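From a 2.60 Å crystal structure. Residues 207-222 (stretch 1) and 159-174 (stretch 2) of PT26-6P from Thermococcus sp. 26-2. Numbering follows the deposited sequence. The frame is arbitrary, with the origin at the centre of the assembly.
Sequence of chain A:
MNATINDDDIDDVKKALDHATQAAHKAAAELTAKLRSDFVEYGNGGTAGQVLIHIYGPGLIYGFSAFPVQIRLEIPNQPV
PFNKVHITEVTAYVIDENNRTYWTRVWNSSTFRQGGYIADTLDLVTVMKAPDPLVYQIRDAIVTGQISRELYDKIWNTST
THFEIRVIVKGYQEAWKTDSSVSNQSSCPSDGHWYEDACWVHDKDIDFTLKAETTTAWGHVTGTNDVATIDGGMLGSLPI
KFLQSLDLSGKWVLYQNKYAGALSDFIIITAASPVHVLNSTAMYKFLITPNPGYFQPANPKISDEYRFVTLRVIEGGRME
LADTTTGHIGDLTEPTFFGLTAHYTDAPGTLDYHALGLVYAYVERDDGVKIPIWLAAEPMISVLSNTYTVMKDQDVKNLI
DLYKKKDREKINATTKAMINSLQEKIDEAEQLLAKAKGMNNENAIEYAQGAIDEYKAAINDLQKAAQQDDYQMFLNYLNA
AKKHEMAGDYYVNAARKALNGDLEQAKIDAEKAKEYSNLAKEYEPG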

# COMPACT_ATOMS: atom_id res chain seq x y z
N ASP A 207 -31.19 -30.80 -23.60
CA ASP A 207 -29.90 -30.27 -23.17
C ASP A 207 -29.65 -28.81 -23.53
O ASP A 207 -30.09 -28.32 -24.57
CB ASP A 207 -28.78 -31.14 -23.72
CG ASP A 207 -28.77 -32.50 -23.10
OD1 ASP A 207 -28.04 -33.39 -23.59
OD2 ASP A 207 -29.50 -32.68 -22.11
N PHE A 208 -28.93 -28.11 -22.64
CA PHE A 208 -28.47 -26.76 -22.92
C PHE A 208 -27.05 -26.56 -22.42
O PHE A 208 -26.57 -27.23 -21.50
CB PHE A 208 -29.40 -25.70 -22.30
CG PHE A 208 -29.51 -25.79 -20.81
CD1 PHE A 208 -28.58 -25.14 -19.99
CD2 PHE A 208 -30.52 -26.52 -20.23
CE1 PHE A 208 -28.67 -25.23 -18.61
CE2 PHE A 208 -30.63 -26.61 -18.84
CZ PHE A 208 -29.70 -25.97 -18.03
N THR A 209 -26.36 -25.63 -23.07
CA THR A 209 -25.08 -25.16 -22.61
C THR A 209 -25.14 -23.65 -22.71
O THR A 209 -25.17 -23.08 -23.81
CB THR A 209 -23.93 -25.69 -23.47
OG1 THR A 209 -23.73 -27.08 -23.18
CG2 THR A 209 -22.66 -24.93 -23.17
N LEU A 210 -25.23 -22.99 -21.56
CA LEU A 210 -25.30 -21.55 -21.55
C LEU A 210 -23.96 -21.00 -21.12
O LEU A 210 -23.23 -21.63 -20.34
CB LEU A 210 -26.45 -21.07 -20.66
CG LEU A 210 -27.83 -21.56 -21.14
CD1 LEU A 210 -28.97 -21.05 -20.26
CD2 LEU A 210 -28.08 -21.19 -22.61
N LYS A 211 -23.61 -19.85 -21.66
CA LYS A 211 -22.31 -19.27 -21.41
C LYS A 211 -22.43 -17.76 -21.34
O LYS A 211 -23.07 -17.13 -22.18
CB LYS A 211 -21.33 -19.70 -22.51
CG LYS A 211 -20.35 -18.61 -22.93
CD LYS A 211 -19.74 -18.95 -24.30
CE LYS A 211 -18.90 -17.80 -24.84
NZ LYS A 211 -17.69 -17.56 -24.00
N ALA A 212 -21.83 -17.20 -20.29
CA ALA A 212 -21.80 -15.76 -20.09
C ALA A 212 -20.36 -15.31 -19.91
O ALA A 212 -19.48 -16.10 -19.58
CB ALA A 212 -22.65 -15.37 -18.87
N GLU A 213 -20.12 -14.03 -20.16
CA GLU A 213 -18.79 -13.47 -20.06
C GLU A 213 -18.88 -12.00 -19.65
O GLU A 213 -19.89 -11.34 -19.91
CB GLU A 213 -18.08 -13.60 -21.40
CG GLU A 213 -16.70 -13.02 -21.45
CD GLU A 213 -16.06 -13.31 -22.78
OE1 GLU A 213 -15.55 -12.36 -23.42
OE2 GLU A 213 -16.09 -14.50 -23.18
N THR A 214 -17.84 -11.49 -19.02
CA THR A 214 -17.85 -10.10 -18.59
C THR A 214 -17.27 -9.20 -19.67
O THR A 214 -16.75 -9.68 -20.67
CB THR A 214 -17.08 -9.91 -17.26
OG1 THR A 214 -15.74 -10.39 -17.41
CG2 THR A 214 -17.76 -10.69 -16.15
N THR A 215 -17.36 -7.89 -19.46
CA THR A 215 -16.82 -6.95 -20.42
C THR A 215 -16.00 -5.88 -19.71
O THR A 215 -16.53 -5.12 -18.91
CB THR A 215 -17.94 -6.27 -21.23
OG1 THR A 215 -19.01 -7.20 -21.44
CG2 THR A 215 -17.41 -5.78 -22.58
N THR A 216 -14.70 -5.82 -20.00
CA THR A 216 -13.85 -4.85 -19.32
C THR A 216 -13.88 -5.09 -17.80
O THR A 216 -13.87 -4.15 -17.00
CB THR A 216 -14.29 -3.40 -19.66
OG1 THR A 216 -14.56 -3.32 -21.06
CG2 THR A 216 -13.21 -2.39 -19.30
N ALA A 217 -13.92 -6.35 -17.41
CA ALA A 217 -13.83 -6.71 -15.99
C ALA A 217 -12.64 -6.00 -15.35
O ALA A 217 -12.78 -5.37 -14.30
CB ALA A 217 -13.70 -8.21 -15.82
N TRP A 218 -11.49 -6.12 -16.00
CA TRP A 218 -10.23 -5.55 -15.51
C TRP A 218 -10.36 -4.07 -15.20
O TRP A 218 -9.54 -3.53 -14.48
CB TRP A 218 -9.10 -5.77 -16.51
CG TRP A 218 -9.39 -5.25 -17.87
CD1 TRP A 218 -9.88 -5.96 -18.94
CD2 TRP A 218 -9.21 -3.90 -18.34
NE1 TRP A 218 -10.02 -5.13 -20.03
CE2 TRP A 218 -9.62 -3.87 -19.69
CE3 TRP A 218 -8.74 -2.72 -17.75
CZ2 TRP A 218 -9.57 -2.70 -20.46
CZ3 TRP A 218 -8.69 -1.56 -18.51
CH2 TRP A 218 -9.11 -1.56 -19.85
N GLY A 219 -11.39 -3.43 -15.71
CA GLY A 219 -11.59 -2.01 -15.44
C GLY A 219 -11.98 -1.68 -14.02
O GLY A 219 -12.32 -0.53 -13.71
N HIS A 220 -11.97 -2.67 -13.14
CA HIS A 220 -12.32 -2.43 -11.74
C HIS A 220 -11.07 -2.41 -10.89
O HIS A 220 -11.15 -2.21 -9.68
CB HIS A 220 -13.30 -3.49 -11.22
CG HIS A 220 -14.62 -3.48 -11.92
ND1 HIS A 220 -14.98 -4.44 -12.84
CD2 HIS A 220 -15.67 -2.63 -11.83
CE1 HIS A 220 -16.19 -4.17 -13.30
NE2 HIS A 220 -16.63 -3.08 -12.70
N VAL A 221 -9.94 -2.64 -11.54
CA VAL A 221 -8.65 -2.68 -10.88
C VAL A 221 -7.94 -1.34 -10.98
O VAL A 221 -7.89 -0.74 -12.05
CB VAL A 221 -7.75 -3.74 -11.51
CG1 VAL A 221 -6.46 -3.83 -10.77
CG2 VAL A 221 -8.46 -5.08 -11.50
N THR A 222 -7.39 -0.88 -9.87
CA THR A 222 -6.56 0.31 -9.89
C THR A 222 -5.17 -0.01 -9.40
O THR A 222 -4.99 -0.80 -8.47
CB THR A 222 -7.14 1.44 -9.04
OG1 THR A 222 -6.31 2.60 -9.15
CG2 THR A 222 -7.23 1.01 -7.58
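Stretch 2 159-174: STTHFEIRVIVKGYQE

Stretch 2 enters as an extended loop and becomes a strand that runs through Glu174, antiparallel to the strand of stretch 1 (167° between their directions, axes 4.6 Å apart at closest approach). Register pairs Asp207 with Tyr172, Thr209 with Lys170, Lys211 with Ile168 and Glu213 with Arg166, the last with CA atoms 4.1 Å apart.

Backbone hydrogen bonds join the alternate pairs. Val169 N to Leu210 O and Leu210 N to Val169 O are both 2.7 Å; Val167 N to Ala212 O is 2.8 Å and Ala212 N to Val167 O 2.9 Å. Beside Gly171 the ladder loosens: Phe208 N to Gly171 O is 2.9 Å, but the return bond from Gly171 N to Phe208 O is weak at 3.4 Å.

One face of the sheet carries Phe208, Leu210, Ala212, Val167 and Val169, whose apolar side chains suit a largely buried surface. Gly171, lacking a side chain, lets the Phe208 ring lie over its backbone, with Gly171 CA 4.2 Å from the ring centroid.

The other face is mostly polar, with Ile168 the apolar exception. Arg166 NH2 forms a salt bridge with Glu213 OE2 at 2.9 Å, and Arg166 NE adds a hydrogen bond to Glu213 OE2 at 3.0 Å. Lys211 NZ sits over the guanidinium face, 3.5 Å from Glu213 OE2, so one carboxylate oxygen serves two cations.

Where stretch 1 turns, Glu164 leaves its backbone sideways, and its bent side chain (chi1 and chi2 both m) brings the carboxylate close to the loop, accepting hydrogen bonds from Thr214 OG1 to Glu164 OE1 (2.6 Å) and from Thr216 N to Glu164 OE2 (a very short 2.5 Å). Thr214 OG1 also accepts from Ile165 N at 3.0 Å, a double role suited to a hydroxyl.

Beyond the turn, aromatic residues take over. The His162 ring stacks face-to-face on the six-membered ring of Trp218, while Phe163 CD2 packs 3.7 Å from Trp218 CB. Finally, Val221 CG1 meets Thr160 CG2 at 3.7 Å.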

# COMPACT_ATOMS: atom_id res chain seq x y z
N SER A 159 2.52 -3.60 -14.27
CA SER A 159 1.12 -3.22 -14.32
C SER A 159 0.22 -4.42 -14.22
O SER A 159 0.63 -5.56 -14.46
CB SER A 159 0.79 -2.49 -15.61
OG SER A 159 1.48 -1.27 -15.67
N THR A 160 -1.03 -4.16 -13.87
CA THR A 160 -2.06 -5.18 -13.83
C THR A 160 -2.45 -5.60 -15.25
O THR A 160 -2.54 -4.77 -16.15
CB THR A 160 -3.29 -4.69 -13.04
OG1 THR A 160 -3.71 -3.41 -13.52
CG2 THR A 160 -2.94 -4.58 -11.56
N THR A 161 -2.66 -6.91 -15.43
CA THR A 161 -2.98 -7.49 -16.73
C THR A 161 -4.47 -7.39 -17.07
O THR A 161 -5.31 -7.40 -16.17
CB THR A 161 -2.61 -8.98 -16.76
OG1 THR A 161 -1.26 -9.17 -16.30
CG2 THR A 161 -2.79 -9.53 -18.18
N HIS A 162 -4.78 -7.30 -18.36
CA HIS A 162 -6.17 -7.32 -18.84
C HIS A 162 -6.72 -8.75 -18.81
O HIS A 162 -6.03 -9.68 -19.20
CB HIS A 162 -6.26 -6.78 -20.27
CG HIS A 162 -6.32 -5.29 -20.36
ND1 HIS A 162 -6.21 -4.61 -21.55
CD2 HIS A 162 -6.48 -4.35 -19.40
CE1 HIS A 162 -6.31 -3.31 -21.32
NE2 HIS A 162 -6.48 -3.13 -20.03
N PHE A 163 -7.97 -8.91 -18.38
CA PHE A 163 -8.58 -10.24 -18.27
C PHE A 163 -10.11 -10.13 -18.29
O PHE A 163 -10.65 -9.03 -18.17
CB PHE A 163 -8.16 -10.92 -16.97
CG PHE A 163 -8.82 -10.32 -15.75
CD1 PHE A 163 -9.94 -10.91 -15.19
CD2 PHE A 163 -8.33 -9.15 -15.20
CE1 PHE A 163 -10.56 -10.35 -14.08
CE2 PHE A 163 -8.95 -8.58 -14.10
CZ PHE A 163 -10.06 -9.18 -13.54
N GLU A 164 -10.78 -11.27 -18.43
CA GLU A 164 -12.23 -11.35 -18.32
C GLU A 164 -12.63 -12.63 -17.60
O GLU A 164 -11.88 -13.60 -17.60
CB GLU A 164 -12.90 -11.30 -19.70
CG GLU A 164 -12.65 -10.03 -20.50
CD GLU A 164 -13.46 -8.85 -20.01
OE1 GLU A 164 -14.42 -9.09 -19.24
OE2 GLU A 164 -13.16 -7.70 -20.39
N ILE A 165 -13.81 -12.62 -17.00
CA ILE A 165 -14.37 -13.82 -16.42
C ILE A 165 -15.45 -14.42 -17.32
O ILE A 165 -16.28 -13.71 -17.89
CB ILE A 165 -14.97 -13.56 -15.03
CG1 ILE A 165 -13.93 -12.92 -14.11
CG2 ILE A 165 -15.49 -14.85 -14.41
CD1 ILE A 165 -14.47 -12.57 -12.75
N ARG A 166 -15.44 -15.73 -17.46
CA ARG A 166 -16.54 -16.37 -18.16
C ARG A 166 -17.10 -17.58 -17.42
O ARG A 166 -16.38 -18.29 -16.69
CB ARG A 166 -16.19 -16.66 -19.62
CG ARG A 166 -15.37 -17.91 -19.89
CD ARG A 166 -15.50 -18.32 -21.38
NE ARG A 166 -15.19 -17.23 -22.32
CZ ARG A 166 -14.30 -17.33 -23.32
NH1 ARG A 166 -13.63 -18.46 -23.51
NH2 ARG A 166 -14.09 -16.30 -24.13
N VAL A 167 -18.40 -17.79 -17.59
CA VAL A 167 -19.14 -18.83 -16.89
C VAL A 167 -19.84 -19.76 -17.88
O VAL A 167 -20.35 -19.32 -18.92
CB VAL A 167 -20.20 -18.22 -15.97
CG1 VAL A 167 -20.84 -19.30 -15.09
CG2 VAL A 167 -19.59 -17.12 -15.11
N ILE A 168 -19.87 -21.04 -17.56
CA ILE A 168 -20.53 -22.01 -18.43
C ILE A 168 -21.47 -22.87 -17.61
O ILE A 168 -21.06 -23.54 -16.67
CB ILE A 168 -19.51 -22.87 -19.18
CG1 ILE A 168 -18.67 -21.97 -20.09
CG2 ILE A 168 -20.23 -23.95 -19.99
CD1 ILE A 168 -17.72 -22.72 -21.03
N VAL A 169 -22.75 -22.82 -17.98
CA VAL A 169 -23.77 -23.61 -17.30
C VAL A 169 -24.26 -24.71 -18.22
O VAL A 169 -24.58 -24.48 -19.40
CB VAL A 169 -24.96 -22.75 -16.82
CG1 VAL A 169 -25.85 -23.55 -15.85
CG2 VAL A 169 -24.47 -21.45 -16.20
N LYS A 170 -24.34 -25.92 -17.67
CA LYS A 170 -24.78 -27.07 -18.42
C LYS A 170 -25.82 -27.85 -17.63
O LYS A 170 -25.80 -27.86 -16.39
CB LYS A 170 -23.59 -27.96 -18.75
CG LYS A 170 -22.59 -27.31 -19.67
CD LYS A 170 -21.48 -28.28 -20.05
CE LYS A 170 -20.46 -27.60 -20.95
NZ LYS A 170 -19.33 -28.51 -21.30
N GLY A 171 -26.72 -28.50 -18.36
CA GLY A 171 -27.76 -29.31 -17.76
C GLY A 171 -28.90 -29.48 -18.75
O GLY A 171 -28.72 -29.22 -19.95
N TYR A 172 -30.06 -29.90 -18.26
CA TYR A 172 -31.19 -30.16 -19.13
C TYR A 172 -32.53 -29.75 -18.54
O TYR A 172 -32.74 -29.82 -17.33
CB TYR A 172 -31.25 -31.64 -19.47
CG TYR A 172 -31.51 -32.51 -18.26
CD1 TYR A 172 -32.80 -32.73 -17.80
CD2 TYR A 172 -30.46 -33.10 -17.57
CE1 TYR A 172 -33.05 -33.52 -16.71
CE2 TYR A 172 -30.70 -33.90 -16.48
CZ TYR A 172 -31.99 -34.12 -16.05
OH TYR A 172 -32.23 -34.91 -14.95
N GLN A 173 -33.46 -29.35 -19.41
CA GLN A 173 -34.82 -29.07 -18.99
C GLN A 173 -35.76 -30.24 -19.25
O GLN A 173 -35.70 -30.87 -20.32
CB GLN A 173 -35.38 -27.82 -19.65
CG GLN A 173 -36.65 -27.35 -19.01
CD GLN A 173 -37.09 -26.00 -19.50
OE1 GLN A 173 -36.52 -25.47 -20.46
NE2 GLN A 173 -38.11 -25.42 -18.87
N GLU A 174 -36.62 -30.53 -18.29
CA GLU A 174 -37.64 -31.54 -18.45
C GLU A 174 -38.80 -31.01 -19.29
O GLU A 174 -39.22 -29.85 -19.12
CB GLU A 174 -38.16 -32.00 -17.10
CG GLU A 174 -37.14 -32.73 -16.24
CD GLU A 174 -37.73 -33.22 -14.92
OE1 GLU A 174 -37.17 -32.90 -13.85
OE2 GLU A 174 -38.77 -33.91 -14.95